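Local coordinates for probable thiosulfate sulfurtransferase (Thermus thermophilus, PDB 2EG4), which is probably a thiosulfate sulfurtransferase, moving sulfane sulfur to acceptors such as cyanide, with two rhodanese-like domains and a bound zinc ion, at residues 29-34 with 79-84; 62-67 with 85-90. One frame throughout, in Å; residues are numbered along the deposited sequence.

Contact 1 of 2, residues 29-34 with 79-84; sequences LDLSAP and AFFLGL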
ATOM      1  N   LEU A  29       7.084  -9.409   7.678  1.00 12.39           N
ATOM      2  CA  LEU A  29       6.082  -9.468   6.607  1.00 12.49           C
ATOM      3  C   LEU A  29       6.376  -8.433   5.514  1.00 15.17           C
ATOM      4  O   LEU A  29       6.481  -7.245   5.811  1.00 14.65           O
ATOM      5  CB  LEU A  29       4.679  -9.191   7.139  1.00 14.35           C
ATOM      6  CG  LEU A  29       3.589  -9.300   6.049  1.00 12.47           C
ATOM      7  CD1 LEU A  29       3.503 -10.733   5.491  1.00 18.46           C
ATOM      8  CD2 LEU A  29       2.253  -8.855   6.642  1.00 15.95           C
ATOM      9  N   ASP A  30       6.496  -8.903   4.269  1.00 15.54           N
ATOM     10  CA  ASP A  30       6.687  -8.003   3.114  1.00 17.04           C
ATOM     11  C   ASP A  30       5.698  -8.443   2.027  1.00 17.27           C
ATOM     12  O   ASP A  30       5.852  -9.520   1.422  1.00 20.62           O
ATOM     13  CB  ASP A  30       8.111  -8.071   2.574  1.00 22.13           C
ATOM     14  CG  ASP A  30       8.310  -7.160   1.357  1.00 22.85           C
ATOM     15  OD1 ASP A  30       7.305  -6.807   0.705  1.00 24.77           O
ATOM     16  OD2 ASP A  30       9.457  -6.807   1.042  1.00 28.16           O
ATOM     17  N   LEU A  31       4.649  -7.646   1.807  1.00 17.50           N
ATOM     18  CA  LEU A  31       3.642  -7.996   0.813  1.00 16.08           C
ATOM     19  C   LEU A  31       3.810  -7.311  -0.535  1.00 21.06           C
ATOM     20  O   LEU A  31       2.814  -7.038  -1.207  1.00 20.91           O
ATOM     21  CB  LEU A  31       2.235  -7.710   1.351  1.00 20.42           C
ATOM     22  CG  LEU A  31       1.837  -8.606   2.521  1.00 14.77           C
ATOM     23  CD1 LEU A  31       0.469  -8.229   3.079  1.00 17.20           C
ATOM     24  CD2 LEU A  31       1.899 -10.076   2.040  1.00 20.88           C
ATOM     25  N   SER A  32       5.057  -7.048  -0.930  1.00 19.84           N
ATOM     26  CA  SER A  32       5.318  -6.412  -2.235  1.00 22.99           C
ATOM     27  C   SER A  32       5.001  -7.315  -3.433  1.00 25.29           C
ATOM     28  O   SER A  32       4.694  -6.842  -4.539  1.00 24.25           O
ATOM     29  CB  SER A  32       6.803  -6.027  -2.359  1.00 25.76           C
ATOM     30  OG  SER A  32       7.229  -5.105  -1.384  1.00 26.76           O
ATOM     31  N   ALA A  33       5.087  -8.618  -3.226  1.00 26.95           N
ATOM     32  CA  ALA A  33       4.939  -9.575  -4.325  1.00 29.09           C
ATOM     33  C   ALA A  33       3.614  -9.873  -5.024  1.00 30.01           C
ATOM     34  O   ALA A  33       3.543  -9.865  -6.255  1.00 30.03           O
ATOM     35  CB  ALA A  33       5.576 -10.889  -3.909  1.00 30.39           C
ATOM     36  N   PRO A  34       2.561 -10.178  -4.261  1.00 28.73           N
ATOM     37  CA  PRO A  34       1.266 -10.495  -4.860  1.00 28.07           C
ATOM     38  C   PRO A  34       0.647  -9.420  -5.743  1.00 25.52           C
ATOM     39  O   PRO A  34       0.366  -8.330  -5.267  1.00 25.38           O
ATOM     40  CB  PRO A  34       0.372 -10.775  -3.641  1.00 29.88           C
ATOM     41  CG  PRO A  34       1.332 -11.134  -2.562  1.00 31.79           C
ATOM     42  CD  PRO A  34       2.477 -10.192  -2.790  1.00 29.33           C
ATOM     43  N   ALA A  79       1.414  -2.140   4.686  1.00 13.12           N
ATOM     44  CA  ALA A  79       0.480  -1.488   5.602  1.00 14.74           C
ATOM     45  C   ALA A  79      -0.887  -1.333   4.951  1.00 16.53           C
ATOM     46  O   ALA A  79      -1.922  -1.429   5.619  1.00 15.35           O
ATOM     47  CB  ALA A  79       1.015  -0.113   6.034  1.00 16.09           C
ATOM     48  N   PHE A  80      -0.875  -1.088   3.650  1.00 15.36           N
ATOM     49  CA  PHE A  80      -2.115  -0.933   2.910  1.00 16.70           C
ATOM     50  C   PHE A  80      -2.937  -2.220   2.983  1.00 13.90           C
ATOM     51  O   PHE A  80      -4.139  -2.175   3.233  1.00 16.69           O
ATOM     52  CB  PHE A  80      -1.857  -0.575   1.456  1.00 16.57           C
ATOM     53  CG  PHE A  80      -3.128  -0.339   0.682  1.00 16.63           C
ATOM     54  CD1 PHE A  80      -3.904   0.797   0.929  1.00 18.99           C
ATOM     55  CD2 PHE A  80      -3.599  -1.299  -0.209  1.00 18.55           C
ATOM     56  CE1 PHE A  80      -5.135   0.967   0.301  1.00 18.03           C
ATOM     57  CE2 PHE A  80      -4.838  -1.133  -0.845  1.00 18.52           C
ATOM     58  CZ  PHE A  80      -5.600  -0.004  -0.586  1.00 19.24           C
ATOM     59  N   PHE A  81      -2.301  -3.359   2.778  1.00 15.72           N
ATOM     60  CA  PHE A  81      -3.042  -4.620   2.872  1.00 17.23           C
ATOM     61  C   PHE A  81      -3.590  -4.844   4.285  1.00 17.49           C
ATOM     62  O   PHE A  81      -4.734  -5.263   4.456  1.00 15.23           O
ATOM     63  CB  PHE A  81      -2.139  -5.810   2.515  1.00 18.15           C
ATOM     64  CG  PHE A  81      -2.025  -6.070   1.046  1.00 17.28           C
ATOM     65  CD1 PHE A  81      -3.108  -6.589   0.336  1.00 21.24           C
ATOM     66  CD2 PHE A  81      -0.839  -5.846   0.379  1.00 16.95           C
ATOM     67  CE1 PHE A  81      -2.991  -6.884  -1.029  1.00 20.52           C
ATOM     68  CE2 PHE A  81      -0.696  -6.139  -0.989  1.00 18.11           C
ATOM     69  CZ  PHE A  81      -1.787  -6.664  -1.696  1.00 17.94           C
ATOM     70  N   LEU A  82      -2.766  -4.605   5.316  1.00 13.08           N
ATOM     71  CA  LEU A  82      -3.256  -4.849   6.669  1.00 16.82           C
ATOM     72  C   LEU A  82      -4.426  -3.924   7.019  1.00 18.45           C
ATOM     73  O   LEU A  82      -5.403  -4.371   7.630  1.00 19.26           O
ATOM     74  CB  LEU A  82      -2.098  -4.717   7.679  1.00 17.43           C
ATOM     75  CG  LEU A  82      -1.366  -6.036   8.007  1.00 24.41           C
ATOM     76  CD1 LEU A  82      -1.044  -6.796   6.747  1.00 21.65           C
ATOM     77  CD2 LEU A  82      -0.082  -5.765   8.817  1.00 18.51           C
ATOM     78  N   GLY A  83      -4.339  -2.656   6.617  1.00 18.31           N
ATOM     79  CA  GLY A  83      -5.418  -1.716   6.891  1.00 21.50           C
ATOM     80  C   GLY A  83      -6.659  -2.069   6.071  1.00 22.17           C
ATOM     81  O   GLY A  83      -7.799  -1.911   6.511  1.00 21.92           O
ATOM     82  N   LEU A  84      -6.425  -2.538   4.857  1.00 20.69           N
ATOM     83  CA  LEU A  84      -7.518  -2.943   3.960  1.00 20.22           C
ATOM     84  C   LEU A  84      -8.289  -4.133   4.543  1.00 23.56           C
ATOM     85  O   LEU A  84      -9.478  -4.323   4.257  1.00 22.86           O
ATOM     86  CB  LEU A  84      -6.936  -3.296   2.591  1.00 19.06           C
ATOM     87  CG  LEU A  84      -7.923  -3.818   1.527  1.00 20.55           C
ATOM     88  CD1 LEU A  84      -8.964  -2.756   1.177  1.00 18.87           C
ATOM     89  CD2 LEU A  84      -7.140  -4.211   0.289  1.00 18.43           C
TER

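Contact 2 of 2, residues 62-67 with 85-90; sequences SPVVLY and GGLEVQ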
ATOM      1  N   SER A  62      -5.476  -5.522  16.029  1.00 25.70           N
ATOM      2  CA  SER A  62      -5.273  -4.084  16.186  1.00 26.51           C
ATOM      3  C   SER A  62      -4.801  -3.756  17.598  1.00 27.73           C
ATOM      4  O   SER A  62      -5.252  -4.363  18.576  1.00 26.33           O
ATOM      5  CB  SER A  62      -6.558  -3.316  15.922  1.00 27.41           C
ATOM      6  OG  SER A  62      -6.998  -3.488  14.595  1.00 27.58           O
ATOM      7  N   PRO A  63      -3.899  -2.772  17.730  1.00 26.86           N
ATOM      8  CA  PRO A  63      -3.324  -1.984  16.639  1.00 26.32           C
ATOM      9  C   PRO A  63      -2.043  -2.640  16.150  1.00 24.10           C
ATOM     10  O   PRO A  63      -1.377  -3.362  16.897  1.00 24.20           O
ATOM     11  CB  PRO A  63      -3.045  -0.645  17.309  1.00 26.04           C
ATOM     12  CG  PRO A  63      -2.535  -1.095  18.650  1.00 23.40           C
ATOM     13  CD  PRO A  63      -3.505  -2.214  19.039  1.00 24.49           C
ATOM     14  N   VAL A  64      -1.712  -2.409  14.886  1.00 21.75           N
ATOM     15  CA  VAL A  64      -0.488  -2.961  14.322  1.00 19.22           C
ATOM     16  C   VAL A  64       0.417  -1.801  13.942  1.00 16.92           C
ATOM     17  O   VAL A  64      -0.018  -0.817  13.337  1.00 18.57           O
ATOM     18  CB  VAL A  64      -0.758  -3.827  13.050  1.00 19.51           C
ATOM     19  CG1 VAL A  64       0.592  -4.255  12.397  1.00 21.87           C
ATOM     20  CG2 VAL A  64      -1.557  -5.061  13.440  1.00 24.58           C
ATOM     21  N   VAL A  65       1.683  -1.897  14.330  1.00 15.71           N
ATOM     22  CA  VAL A  65       2.640  -0.859  13.983  1.00 15.18           C
ATOM     23  C   VAL A  65       3.630  -1.485  13.012  1.00 16.25           C
ATOM     24  O   VAL A  65       4.318  -2.437  13.362  1.00 15.81           O
ATOM     25  CB  VAL A  65       3.431  -0.341  15.218  1.00 17.04           C
ATOM     26  CG1 VAL A  65       4.532   0.609  14.760  1.00 20.82           C
ATOM     27  CG2 VAL A  65       2.483   0.426  16.155  1.00 17.72           C
ATOM     28  N   LEU A  66       3.675  -0.962  11.789  1.00 15.02           N
ATOM     29  CA  LEU A  66       4.609  -1.506  10.804  1.00 14.54           C
ATOM     30  C   LEU A  66       5.831  -0.595  10.704  1.00 13.82           C
ATOM     31  O   LEU A  66       5.696   0.630  10.672  1.00 15.08           O
ATOM     32  CB  LEU A  66       3.960  -1.621   9.423  1.00 15.30           C
ATOM     33  CG  LEU A  66       2.730  -2.543   9.315  1.00 13.41           C
ATOM     34  CD1 LEU A  66       1.447  -1.711   9.499  1.00 17.63           C
ATOM     35  CD2 LEU A  66       2.721  -3.232   7.942  1.00 15.14           C
ATOM     36  N   TYR A  67       7.025  -1.177  10.636  1.00 14.26           N
ATOM     37  CA  TYR A  67       8.207  -0.337  10.543  1.00 12.64           C
ATOM     38  C   TYR A  67       9.185  -0.803   9.461  1.00 15.37           C
ATOM     39  O   TYR A  67       9.227  -1.977   9.101  1.00 14.33           O
ATOM     40  CB  TYR A  67       8.920  -0.253  11.915  1.00 12.90           C
ATOM     41  CG  TYR A  67       9.573  -1.542  12.387  1.00 12.69           C
ATOM     42  CD1 TYR A  67      10.886  -1.868  12.018  1.00 11.21           C
ATOM     43  CD2 TYR A  67       8.881  -2.433  13.212  1.00 14.73           C
ATOM     44  CE1 TYR A  67      11.492  -3.055  12.462  1.00 13.65           C
ATOM     45  CE2 TYR A  67       9.479  -3.621  13.673  1.00 15.35           C
ATOM     46  CZ  TYR A  67      10.782  -3.924  13.289  1.00 14.25           C
ATOM     47  OH  TYR A  67      11.371  -5.087  13.742  1.00 15.64           O
ATOM     48  N   GLY A  85      -7.606  -4.933   5.355  1.00 20.24           N
ATOM     49  CA  GLY A  85      -8.239  -6.066   6.000  1.00 21.22           C
ATOM     50  C   GLY A  85      -8.955  -5.654   7.270  1.00 20.69           C
ATOM     51  O   GLY A  85      -9.458  -6.514   8.000  1.00 22.16           O
ATOM     52  N   GLY A  86      -8.964  -4.351   7.560  1.00 20.08           N
ATOM     53  CA  GLY A  86      -9.658  -3.853   8.740  1.00 23.96           C
ATOM     54  C   GLY A  86      -8.861  -3.632  10.017  1.00 24.37           C
ATOM     55  O   GLY A  86      -9.435  -3.307  11.058  1.00 24.80           O
ATOM     56  N   LEU A  87      -7.554  -3.842   9.970  1.00 23.26           N
ATOM     57  CA  LEU A  87      -6.739  -3.612  11.163  1.00 22.13           C
ATOM     58  C   LEU A  87      -6.406  -2.137  11.295  1.00 24.84           C
ATOM     59  O   LEU A  87      -6.319  -1.425  10.298  1.00 23.46           O
ATOM     60  CB  LEU A  87      -5.433  -4.388  11.070  1.00 22.88           C
ATOM     61  CG  LEU A  87      -5.513  -5.904  11.153  1.00 24.74           C
ATOM     62  CD1 LEU A  87      -4.142  -6.494  10.839  1.00 21.71           C
ATOM     63  CD2 LEU A  87      -5.979  -6.304  12.542  1.00 27.09           C
ATOM     64  N   GLU A  88      -6.234  -1.675  12.535  1.00 22.66           N
ATOM     65  CA  GLU A  88      -5.842  -0.297  12.787  1.00 23.15           C
ATOM     66  C   GLU A  88      -4.318  -0.326  12.623  1.00 20.71           C
ATOM     67  O   GLU A  88      -3.644  -1.074  13.309  1.00 21.27           O
ATOM     68  CB  GLU A  88      -6.227   0.108  14.212  1.00 28.99           C
ATOM     69  CG  GLU A  88      -7.744   0.168  14.410  1.00 38.21           C
ATOM     70  CD  GLU A  88      -8.430   1.044  13.357  1.00 43.16           C
ATOM     71  OE1 GLU A  88      -8.023   2.220  13.204  1.00 46.74           O
ATOM     72  OE2 GLU A  88      -9.376   0.556  12.688  1.00 45.48           O
ATOM     73  N   VAL A  89      -3.793   0.445  11.677  1.00 19.04           N
ATOM     74  CA  VAL A  89      -2.355   0.423  11.418  1.00 20.72           C
ATOM     75  C   VAL A  89      -1.669   1.758  11.548  1.00 20.33           C
ATOM     76  O   VAL A  89      -2.284   2.821  11.366  1.00 22.73           O
ATOM     77  CB  VAL A  89      -2.054  -0.128   9.982  1.00 20.84           C
ATOM     78  CG1 VAL A  89      -2.600  -1.531   9.855  1.00 20.49           C
ATOM     79  CG2 VAL A  89      -2.684   0.768   8.919  1.00 25.83           C
ATOM     80  N   GLN A  90      -0.379   1.705  11.866  1.00 20.73           N
ATOM     81  CA  GLN A  90       0.427   2.906  11.984  1.00 19.83           C
ATOM     82  C   GLN A  90       1.785   2.602  11.366  1.00 19.34           C
ATOM     83  O   GLN A  90       2.284   1.492  11.513  1.00 20.14           O
ATOM     84  CB  GLN A  90       0.600   3.281  13.457  1.00 24.89           C
ATOM     85  CG  GLN A  90       1.373   4.552  13.695  1.00 34.22           C
ATOM     86  CD  GLN A  90       1.344   4.947  15.162  1.00 40.56           C
ATOM     87  OE1 GLN A  90       0.309   4.826  15.823  1.00 44.80           O
ATOM     88  NE2 GLN A  90       2.473   5.424  15.676  1.00 43.10           N
TER
HETATM   89  O   HOH W   1      -9.421  -3.712  13.929  1.00 39.94           O

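Contact 1 of 2, residues 29-34 with 79-84
Leu-31 lies against Phe-81 in an apolar contact that seats the loop after strand 27-28 on helix 73-84, within the first rhodanese-like domain, without one hydrogen bond between 29-34 and 79-84. CD1 of Leu-31 is 3.6 Å from CB of Phe-81 and also meets its CG, while CB of Leu-31 stands 3.7 Å from CD2 of the ring. The two side chains cross obliquely. A second apolar pair is made tip to tip: Leu-29 CD2 lies 3.9 Å from Leu-82 CD1, and chi1 of Leu-29 (-178°) sets its CG anti to the backbone N.

Carbonyls meet the ring farther out. Leu-31 O approaches Phe-81 CE2 obliquely at 3.6 Å, and Pro-34 O is near the plane of the ring at its edge, by CZ. Both oxygens accept hydrogen bonds from Arg-77, one turn back on the same helix. The loop has its own polar brace: Asp-30 OD1 accepts from Ser-32 N at 2.8 Å, an Asx turn, and from Ser-32 OG.

An alanine in place of Phe-81 would probably leave Leu-31 CB without the ring it lies against and open a gap where Leu-36 and Leu-215 also touch this side chain.

Carbon contacts thus fit the loop to 79-84, whereas the loop's hydrogen bonds include those within it and those from Arg-77 and Thr-78 earlier on the helix.

Contact 2 of 2, residues 62-67 with 85-90
Val-64 and Leu-87 meet at the apolar centre, CG2 of the valine 3.9 Å from CD1 of the leucine. Chi2 of Leu-87 (172°) sets CD1 anti to CA and within reach of that methyl group. Beside them, Leu-66 CD1 packs 3.9 Å from Val-89 CB, its chain slanting across the valine. Val-64, Leu-66 and Val-89 share the face of the sheet that helix 73-84 covers, where Leu-82 touches Val-64. On the opposite face Val-65 and Gln-90 stand side by side, and the amide NE2 of Gln-90 finds its partner in Asn-2 O.

The strands that carry these side chains, joined through helix 73-84 in a beta-alpha-beta crossover of the rhodanese-like domain, pair in a parallel ladder, Val-64 with Val-89 and Val-65 with Gln-90. Val-64 uses both its backbone groups: its N donates to Glu-88 O at 2.8 Å, and its O accepts from Gln-90 N at 2.9 Å. Leu-66 N then donates to Gln-90 O. The same carbonyls receive CA-H...O contacts, including Val-89 CA to Val-64 O at 3.3 Å.

At the outer end a side chain continues the bonding. Just before the cis peptide of Pro-63, OG of Ser-62, anti to its carbonyl carbon, accepts from Glu-88 N at 2.8 Å along a nearly straight N-H...O line (168°). A water donates to Gly-86 O; its approach to this OG is doubtfully short. Gly-86, with positive phi (96°), ends helix 73-84 in a Schellman motif.

Chemically, backbone bonds pair the strands, and a serine hydroxyl takes the next donor outside the ladder, binding the turn that leaves the helix to the loop just before strand 64-67.

How the contacts relate
From the N terminus, the chain leaves strand 27-28 through 29-34, runs along helix 41-57 to strand 64-67, and returns on helix 73-84, where contact 1 closes its loop. Contact 2 opens at 62-67, inside that loop, and closes beyond it at 85-90, so the two cross. The helix belongs to both: it lies on the loop in contact 1 and bridges the two parallel strands of contact 2 as the middle of a beta-alpha-beta unit. Leu-82 O probably accepts from Leu-87 N at the junction, and Leu-66 packs on Leu-82 and Ala-79. Together the two contacts tie the helix to the loop and to the sheet of the first rhodanese-like domain.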